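Local coordinates for protein thin, isoform D (Drosophila melanogaster, PDB 6XG7) that probably acts as a ubiquitin-protein ligase, represented by its NHL-repeat beta-propeller, a domain suited to protein-protein interaction, at residues 256-261 with 267-272; 23-28 with 246-251; 271-274 with 280-283. All coordinates share one frame; numbering follows the deposited sequence.

Contacts 1, 2 and 3 adjoin in the propeller, but their chemistry differs with place. Contact 1 pairs the two last strands of one blade; contact 2 lays the N-terminal helix over the same blade, meeting strand 247-251; contact 3 carries the outermost strand, 266-273, to the next blade at 279-288. Contact 2 is buried and aromatic, with no hydrogen bond between its segments. Contacts 1 and 3 share G271 and S272 and rest largely on backbone bonds, between antiparallel strands in the first, at a parallel bridge in the second. Contact 1 has buried isoleucines and F270; contact 3 is the most surface-lying, with S272 and W273 exposed. L283 joins contact 3 to I257 and A250 of the others.

Contact 1 of 3, residues 256-261 with 267-272; sequences RIQIFN and LKTFGS
This is an antiparallel beta hairpin, I257 to I259 facing K268 to F270, formed by the two last strands of a four-stranded blade of the NHL propeller. I257 and F270 form a hydrogen-bonded pair, I257 N giving to F270 O at 2.9 Å. The same pattern returns at I259 and K268, where a classic beta bulge places L267 and K268 both opposite I259: I259 O accepts L267 N at 2.9 Å and K268 N at 3.2 Å. I257 O is likewise gripped twice, by F270 N in its carbonyl plane and by T269 OG1, 2.9 Å away and well above that plane. With OG1 anti to the backbone N (chi1 -173°), T269 folds its hydroxyl back over the neighbouring strand, where R256 CD passes 3.3 Å from OG1; the guanidinium goes on to a salt bridge with D251 through NE and a hydrogen bond from NH2 to Q232 O. On the other face the F270 ring covers I257, whose CB sits 4.0 Å from the ring centroid in a CH-pi contact, while I259 CD1 approaches the ring edge. Doubled acceptors and a ring laid over I257 imply that the outermost strand is fastened by polar and apolar means together.

Contact 2 of 3, residues 23-28 with 246-251; sequences QVYLRK and YIFVAD
Y25, on the short N-terminal helix, meets two rings of the blade at once, Y246 and F248, and the three form an aromatic cluster. F248 comes edge-on to one face of the phenol, its CZ 3.5 Å from Y25 CZ, with the two planes almost perpendicular at 84°. Toward Y246 the roles reverse: here Y25 supplies the edge, with CE2 3.8 Å from Y246 CG over the face of that ring, and the planes stand at 67°. Both pairs are T-shaped. I259 and L267 also touch the Y25 side chain. Carried toward the blade with CG anti to the carbonyl carbon (chi1 -60°), Y25 seats the helix on the NHL propeller at Y246 and the start of strand 247-251, and reaches I288 of the following blade. The phenol is held at its far end too, its OH hydrogen-bonded to D242, which also takes the backbone N of Y246. An alanine here is likely to leave the edge of F248 and the face of Y246 without their aromatic mate and D242 without the hydroxyl. Farther along the segment, K28 NZ forms a salt bridge with the C-terminal carboxylate of F307, while L26 O accepts K268 NZ.

Contact 3 of 3, residues 271-274 with 280-283; sequences GSWG and FKGL
K281 runs its extended chain obliquely across the indole of W273, with CE 3.5 Å above the ring plane and offset toward the rim. Its closest ring atom is CZ2, 3.6 Å from K281 CE, while nearer the backbone K281 CG lies 3.8 Å from W273 NE1. The indole is swung to that side by its first torsion, CG anti to the backbone N (chi1 -177°). F280 points elsewhere, diverging from W273: its CE2 comes 3.8 Å from G271 CA, where there is no room for a side chain, and L283 CD2 of its own segment lies over one face of its ring. Between these groups the backbones form a parallel bridge, the point at which the outermost strand of one propeller blade, 266-273, turns over to the first strand of the next, 279-288. F280 N gives to S272 O at 2.9 Å, and F280 O accepts G274 N at the same length, the donor standing above the carbonyl plane. W273 CA adds a CA-H...O contact to F280 O at 3.2 Å. Residues of the same blade as 280-283 hold both segments: D298 OD1 accepts the backbone N atoms of K281 and G282, and N301 ND2 gives to G274 O.

Contact 1 of 3, residues 256-261 with 267-272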
loop_
_atom_site.group_PDB
_atom_site.type_symbol
_atom_site.label_atom_id
_atom_site.label_comp_id
_atom_site.label_asym_id
_atom_site.label_seq_id
_atom_site.Cartn_x
_atom_site.Cartn_y
_atom_site.Cartn_z
ATOM N N ARG A 256 13.559 7.190 -1.113
ATOM C CA ARG A 256 14.172 6.007 -1.696
ATOM C C ARG A 256 13.310 4.781 -1.442
ATOM O O ARG A 256 12.463 4.751 -0.545
ATOM C CB ARG A 256 15.568 5.776 -1.122
ATOM C CG ARG A 256 15.577 5.409 0.344
ATOM C CD ARG A 256 16.965 5.384 0.926
ATOM N NE ARG A 256 16.922 5.084 2.356
ATOM C CZ ARG A 256 17.995 4.900 3.106
ATOM N NH1 ARG A 256 19.203 4.977 2.554
ATOM N NH2 ARG A 256 17.866 4.640 4.396
ATOM N N ILE A 257 13.526 3.768 -2.282
ATOM C CA ILE A 257 12.959 2.434 -2.094
ATOM C C ILE A 257 14.050 1.558 -1.508
ATOM O O ILE A 257 15.204 1.623 -1.946
ATOM C CB ILE A 257 12.485 1.852 -3.440
ATOM C CG1 ILE A 257 11.373 2.719 -4.046
ATOM C CG2 ILE A 257 12.066 0.408 -3.293
ATOM C CD1 ILE A 257 10.220 2.980 -3.176
ATOM N N GLN A 258 13.699 0.748 -0.516
ATOM C CA GLN A 258 14.602 -0.267 0.013
ATOM C C GLN A 258 13.982 -1.646 -0.168
ATOM O O GLN A 258 12.763 -1.818 -0.041
ATOM C CB GLN A 258 14.917 -0.018 1.485
ATOM C CG GLN A 258 15.662 1.260 1.735
ATOM C CD GLN A 258 16.239 1.292 3.117
ATOM O OE1 GLN A 258 17.089 0.477 3.456
ATOM N NE2 GLN A 258 15.777 2.224 3.936
ATOM N N ILE A 259 14.833 -2.623 -0.479
ATOM C CA ILE A 259 14.439 -4.012 -0.670
ATOM C C ILE A 259 15.165 -4.842 0.370
ATOM O O ILE A 259 16.365 -4.647 0.597
ATOM C CB ILE A 259 14.811 -4.510 -2.081
ATOM C CG1 ILE A 259 14.322 -3.523 -3.143
ATOM C CG2 ILE A 259 14.250 -5.926 -2.309
ATOM C CD1 ILE A 259 14.738 -3.916 -4.578
ATOM N N PHE A 260 14.441 -5.785 0.978
ATOM C CA PHE A 260 14.966 -6.672 2.006
ATOM C C PHE A 260 14.751 -8.112 1.583
ATOM O O PHE A 260 13.738 -8.439 0.950
ATOM C CB PHE A 260 14.251 -6.415 3.342
ATOM C CG PHE A 260 14.482 -5.030 3.850
ATOM C CD1 PHE A 260 13.700 -3.978 3.398
ATOM C CD2 PHE A 260 15.528 -4.765 4.719
ATOM C CE1 PHE A 260 13.942 -2.694 3.816
ATOM C CE2 PHE A 260 15.783 -3.478 5.136
ATOM C CZ PHE A 260 14.993 -2.434 4.676
ATOM N N ASN A 261 15.715 -8.965 1.928
ATOM C CA ASN A 261 15.538 -10.393 1.787
ATOM C C ASN A 261 14.406 -10.858 2.699
ATOM O O ASN A 261 14.021 -10.145 3.625
ATOM C CB ASN A 261 16.829 -11.097 2.177
ATOM C CG ASN A 261 17.983 -10.690 1.298
ATOM O OD1 ASN A 261 17.949 -10.906 0.086
ATOM N ND2 ASN A 261 19.008 -10.084 1.896
ATOM N N LEU A 267 18.949 -5.728 1.307
ATOM C CA LEU A 267 19.432 -6.160 0.001
ATOM C C LEU A 267 19.861 -5.003 -0.890
ATOM O O LEU A 267 20.963 -5.021 -1.434
ATOM C CB LEU A 267 18.374 -7.009 -0.715
ATOM C CG LEU A 267 18.782 -7.569 -2.083
ATOM C CD1 LEU A 267 19.969 -8.527 -1.955
ATOM C CD2 LEU A 267 17.605 -8.237 -2.778
ATOM N N LYS A 268 19.034 -3.968 -1.040
ATOM C CA LYS A 268 19.250 -2.970 -2.078
ATOM C C LYS A 268 18.457 -1.707 -1.765
ATOM O O LYS A 268 17.349 -1.772 -1.237
ATOM C CB LYS A 268 18.763 -3.571 -3.405
ATOM C CG LYS A 268 18.712 -2.648 -4.559
ATOM C CD LYS A 268 20.079 -2.354 -5.096
ATOM C CE LYS A 268 19.920 -1.616 -6.394
ATOM N NZ LYS A 268 21.201 -1.366 -7.047
ATOM N N THR A 269 19.012 -0.561 -2.146
ATOM C CA THR A 269 18.254 0.678 -2.180
ATOM C C THR A 269 18.496 1.412 -3.491
ATOM O O THR A 269 19.560 1.293 -4.109
ATOM C CB THR A 269 18.559 1.588 -0.953
ATOM O OG1 THR A 269 17.663 2.706 -0.957
ATOM C CG2 THR A 269 19.997 2.082 -0.973
ATOM N N PHE A 270 17.485 2.163 -3.919
ATOM C CA PHE A 270 17.616 3.061 -5.053
ATOM C C PHE A 270 16.681 4.247 -4.875
ATOM O O PHE A 270 15.682 4.180 -4.153
ATOM C CB PHE A 270 17.358 2.346 -6.390
ATOM C CG PHE A 270 15.959 1.801 -6.555
ATOM C CD1 PHE A 270 15.616 0.543 -6.091
ATOM C CD2 PHE A 270 14.985 2.555 -7.187
ATOM C CE1 PHE A 270 14.340 0.046 -6.265
ATOM C CE2 PHE A 270 13.701 2.051 -7.353
ATOM C CZ PHE A 270 13.393 0.783 -6.892
ATOM N N GLY A 271 17.032 5.338 -5.524
ATOM C CA GLY A 271 16.244 6.550 -5.502
ATOM C C GLY A 271 16.866 7.632 -4.635
ATOM O O GLY A 271 17.589 7.356 -3.664
ATOM N N SER A 272 16.576 8.883 -4.990
ATOM C CA SER A 272 16.967 10.057 -4.223
ATOM C C SER A 272 15.973 11.177 -4.523
ATOM O O SER A 272 15.108 11.051 -5.387
ATOM C CB SER A 272 18.390 10.491 -4.560
ATOM O OG SER A 272 18.494 10.701 -5.947
#

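Contact 2 of 3, residues 23-28 with 246-251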
loop_
_atom_site.group_PDB
_atom_site.type_symbol
_atom_site.label_atom_id
_atom_site.label_comp_id
_atom_site.label_asym_id
_atom_site.label_seq_id
_atom_site.Cartn_x
_atom_site.Cartn_y
_atom_site.Cartn_z
ATOM N N GLN A 23 18.890 -11.290 -8.263
ATOM C CA GLN A 23 19.639 -10.568 -9.292
ATOM C C GLN A 23 18.789 -9.462 -9.916
ATOM O O GLN A 23 19.270 -8.349 -10.153
ATOM C CB GLN A 23 20.119 -11.540 -10.368
ATOM N N VAL A 24 17.525 -9.753 -10.196
ATOM C CA VAL A 24 16.627 -8.732 -10.727
ATOM C C VAL A 24 16.544 -7.539 -9.781
ATOM O O VAL A 24 16.568 -6.383 -10.220
ATOM C CB VAL A 24 15.249 -9.365 -11.001
ATOM C CG1 VAL A 24 14.213 -8.322 -11.311
ATOM C CG2 VAL A 24 15.361 -10.386 -12.138
ATOM N N TYR A 25 16.467 -7.794 -8.469
ATOM C CA TYR A 25 16.341 -6.701 -7.507
ATOM C C TYR A 25 17.659 -5.949 -7.341
ATOM O O TYR A 25 17.658 -4.725 -7.202
ATOM C CB TYR A 25 15.803 -7.206 -6.158
ATOM C CG TYR A 25 14.423 -7.849 -6.271
ATOM C CD1 TYR A 25 13.484 -7.397 -7.202
ATOM C CD2 TYR A 25 14.057 -8.921 -5.458
ATOM C CE1 TYR A 25 12.229 -7.995 -7.321
ATOM C CE2 TYR A 25 12.812 -9.519 -5.572
ATOM C CZ TYR A 25 11.904 -9.048 -6.496
ATOM O OH TYR A 25 10.672 -9.649 -6.616
ATOM N N LEU A 26 18.800 -6.648 -7.382
ATOM C CA LEU A 26 20.076 -5.948 -7.255
ATOM C C LEU A 26 20.335 -4.987 -8.411
ATOM O O LEU A 26 21.083 -4.015 -8.235
ATOM C CB LEU A 26 21.214 -6.947 -7.097
ATOM C CG LEU A 26 21.267 -7.608 -5.715
ATOM C CD1 LEU A 26 22.229 -8.788 -5.702
ATOM C CD2 LEU A 26 21.657 -6.598 -4.651
ATOM N N ARG A 27 19.728 -5.224 -9.577
ATOM C CA ARG A 27 19.900 -4.361 -10.733
ATOM C C ARG A 27 19.047 -3.097 -10.695
ATOM O O ARG A 27 19.292 -2.191 -11.502
ATOM C CB ARG A 27 19.516 -5.109 -12.015
ATOM C CG ARG A 27 20.455 -6.198 -12.461
ATOM C CD ARG A 27 19.745 -7.003 -13.520
ATOM N NE ARG A 27 20.536 -8.089 -14.073
ATOM C CZ ARG A 27 20.027 -9.030 -14.863
ATOM N NH1 ARG A 27 18.733 -9.002 -15.175
ATOM N NH2 ARG A 27 20.801 -9.989 -15.344
ATOM N N LYS A 28 18.046 -3.018 -9.819
ATOM C CA LYS A 28 17.094 -1.910 -9.867
ATOM C C LYS A 28 17.767 -0.562 -9.653
ATOM O O LYS A 28 18.576 -0.393 -8.734
ATOM C CB LYS A 28 16.018 -2.103 -8.799
ATOM C CG LYS A 28 15.178 -3.353 -8.954
ATOM C CD LYS A 28 14.320 -3.308 -10.210
ATOM C CE LYS A 28 13.430 -4.552 -10.311
ATOM N NZ LYS A 28 12.886 -4.743 -11.671
ATOM N N TYR A 246 10.382 -11.428 -0.292
ATOM C CA TYR A 246 11.159 -10.193 -0.354
ATOM C C TYR A 246 10.232 -9.028 -0.023
ATOM O O TYR A 246 9.064 -9.013 -0.421
ATOM C CB TYR A 246 11.787 -9.991 -1.738
ATOM C CG TYR A 246 12.939 -10.921 -2.059
ATOM C CD1 TYR A 246 12.715 -12.160 -2.633
ATOM C CD2 TYR A 246 14.250 -10.560 -1.800
ATOM C CE1 TYR A 246 13.764 -13.019 -2.934
ATOM C CE2 TYR A 246 15.294 -11.413 -2.084
ATOM C CZ TYR A 246 15.045 -12.642 -2.656
ATOM O OH TYR A 246 16.089 -13.492 -2.953
ATOM N N ILE A 247 10.762 -8.054 0.713
ATOM C CA ILE A 247 9.990 -6.932 1.237
ATOM C C ILE A 247 10.494 -5.638 0.612
ATOM O O ILE A 247 11.707 -5.403 0.546
ATOM C CB ILE A 247 10.077 -6.852 2.772
ATOM C CG1 ILE A 247 9.537 -8.137 3.407
ATOM C CG2 ILE A 247 9.306 -5.658 3.304
ATOM C CD1 ILE A 247 9.805 -8.256 4.908
ATOM N N PHE A 248 9.557 -4.806 0.164
ATOM C CA PHE A 248 9.829 -3.553 -0.518
ATOM C C PHE A 248 9.230 -2.439 0.315
ATOM O O PHE A 248 8.058 -2.508 0.686
ATOM C CB PHE A 248 9.197 -3.553 -1.906
ATOM C CG PHE A 248 9.626 -4.716 -2.743
ATOM C CD1 PHE A 248 9.042 -5.955 -2.561
ATOM C CD2 PHE A 248 10.670 -4.605 -3.636
ATOM C CE1 PHE A 248 9.449 -7.034 -3.288
ATOM C CE2 PHE A 248 11.086 -5.689 -4.368
ATOM C CZ PHE A 248 10.478 -6.909 -4.181
ATOM N N VAL A 249 10.032 -1.420 0.613
ATOM C CA VAL A 249 9.589 -0.325 1.464
ATOM C C VAL A 249 9.809 0.992 0.740
ATOM O O VAL A 249 10.931 1.291 0.306
ATOM C CB VAL A 249 10.319 -0.305 2.822
ATOM C CG1 VAL A 249 9.813 0.827 3.678
ATOM C CG2 VAL A 249 10.140 -1.623 3.568
ATOM N N ALA A 250 8.752 1.797 0.678
ATOM C CA ALA A 250 8.845 3.182 0.240
ATOM C C ALA A 250 9.284 4.020 1.436
ATOM O O ALA A 250 8.473 4.369 2.299
ATOM C CB ALA A 250 7.507 3.633 -0.320
ATOM N N ASP A 251 10.594 4.300 1.517
ATOM C CA ASP A 251 11.196 4.991 2.664
ATOM C C ASP A 251 11.051 6.481 2.377
ATOM O O ASP A 251 11.969 7.157 1.922
ATOM C CB ASP A 251 12.640 4.540 2.787
ATOM C CG ASP A 251 13.362 5.146 3.964
ATOM O OD1 ASP A 251 12.703 5.779 4.811
ATOM O OD2 ASP A 251 14.604 4.973 4.018
#

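Contact 3 of 3, residues 271-274 with 280-283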
loop_
_atom_site.group_PDB
_atom_site.type_symbol
_atom_site.label_atom_id
_atom_site.label_comp_id
_atom_site.label_asym_id
_atom_site.label_seq_id
_atom_site.Cartn_x
_atom_site.Cartn_y
_atom_site.Cartn_z
ATOM N N GLY A 271 17.032 5.338 -5.524
ATOM C CA GLY A 271 16.244 6.550 -5.502
ATOM C C GLY A 271 16.866 7.632 -4.635
ATOM O O GLY A 271 17.589 7.356 -3.664
ATOM N N SER A 272 16.576 8.883 -4.990
ATOM C CA SER A 272 16.967 10.057 -4.223
ATOM C C SER A 272 15.973 11.177 -4.523
ATOM O O SER A 272 15.108 11.051 -5.387
ATOM C CB SER A 272 18.390 10.491 -4.560
ATOM O OG SER A 272 18.494 10.701 -5.947
ATOM N N TRP A 273 16.121 12.286 -3.810
ATOM C CA TRP A 273 15.172 13.387 -3.912
ATOM C C TRP A 273 15.214 14.047 -5.285
ATOM O O TRP A 273 16.287 14.376 -5.796
ATOM C CB TRP A 273 15.497 14.422 -2.833
ATOM C CG TRP A 273 14.550 15.569 -2.804
ATOM C CD1 TRP A 273 13.321 15.607 -2.197
ATOM C CD2 TRP A 273 14.739 16.855 -3.404
ATOM N NE1 TRP A 273 12.746 16.832 -2.382
ATOM C CE2 TRP A 273 13.591 17.618 -3.122
ATOM C CE3 TRP A 273 15.765 17.431 -4.157
ATOM C CZ2 TRP A 273 13.440 18.932 -3.557
ATOM C CZ3 TRP A 273 15.614 18.740 -4.593
ATOM C CH2 TRP A 273 14.458 19.473 -4.294
ATOM N N GLY A 274 14.045 14.281 -5.865
ATOM C CA GLY A 274 13.952 15.100 -7.056
ATOM C C GLY A 274 12.699 14.788 -7.845
ATOM O O GLY A 274 11.896 13.945 -7.472
ATOM N N PHE A 280 12.454 10.909 -6.487
ATOM C CA PHE A 280 11.177 10.926 -5.795
ATOM C C PHE A 280 11.076 12.165 -4.913
ATOM O O PHE A 280 12.084 12.661 -4.409
ATOM C CB PHE A 280 11.046 9.735 -4.848
ATOM C CG PHE A 280 11.303 8.397 -5.485
ATOM C CD1 PHE A 280 10.553 7.958 -6.561
ATOM C CD2 PHE A 280 12.261 7.555 -4.965
ATOM C CE1 PHE A 280 10.765 6.717 -7.113
ATOM C CE2 PHE A 280 12.482 6.318 -5.517
ATOM C CZ PHE A 280 11.726 5.894 -6.589
ATOM N N LYS A 281 9.844 12.623 -4.665
ATOM C CA LYS A 281 9.639 13.695 -3.690
ATOM C C LYS A 281 8.676 13.386 -2.554
ATOM O O LYS A 281 8.757 14.045 -1.508
ATOM C CB LYS A 281 9.191 14.996 -4.374
ATOM C CG LYS A 281 10.341 15.724 -5.043
ATOM C CD LYS A 281 9.973 17.107 -5.511
ATOM C CE LYS A 281 11.170 17.800 -6.118
ATOM N NZ LYS A 281 10.843 19.173 -6.560
ATOM N N GLY A 282 7.738 12.480 -2.731
ATOM C CA GLY A 282 6.843 12.136 -1.640
ATOM C C GLY A 282 6.210 10.774 -1.839
ATOM O O GLY A 282 5.086 10.667 -2.328
ATOM N N LEU A 283 6.925 9.720 -1.455
ATOM C CA LEU A 283 6.488 8.363 -1.750
ATOM C C LEU A 283 5.269 7.959 -0.934
ATOM O O LEU A 283 5.150 8.285 0.255
ATOM C CB LEU A 283 7.610 7.388 -1.420
ATOM C CG LEU A 283 8.841 7.464 -2.319
ATOM C CD1 LEU A 283 9.927 6.495 -1.853
ATOM C CD2 LEU A 283 8.465 7.208 -3.772
#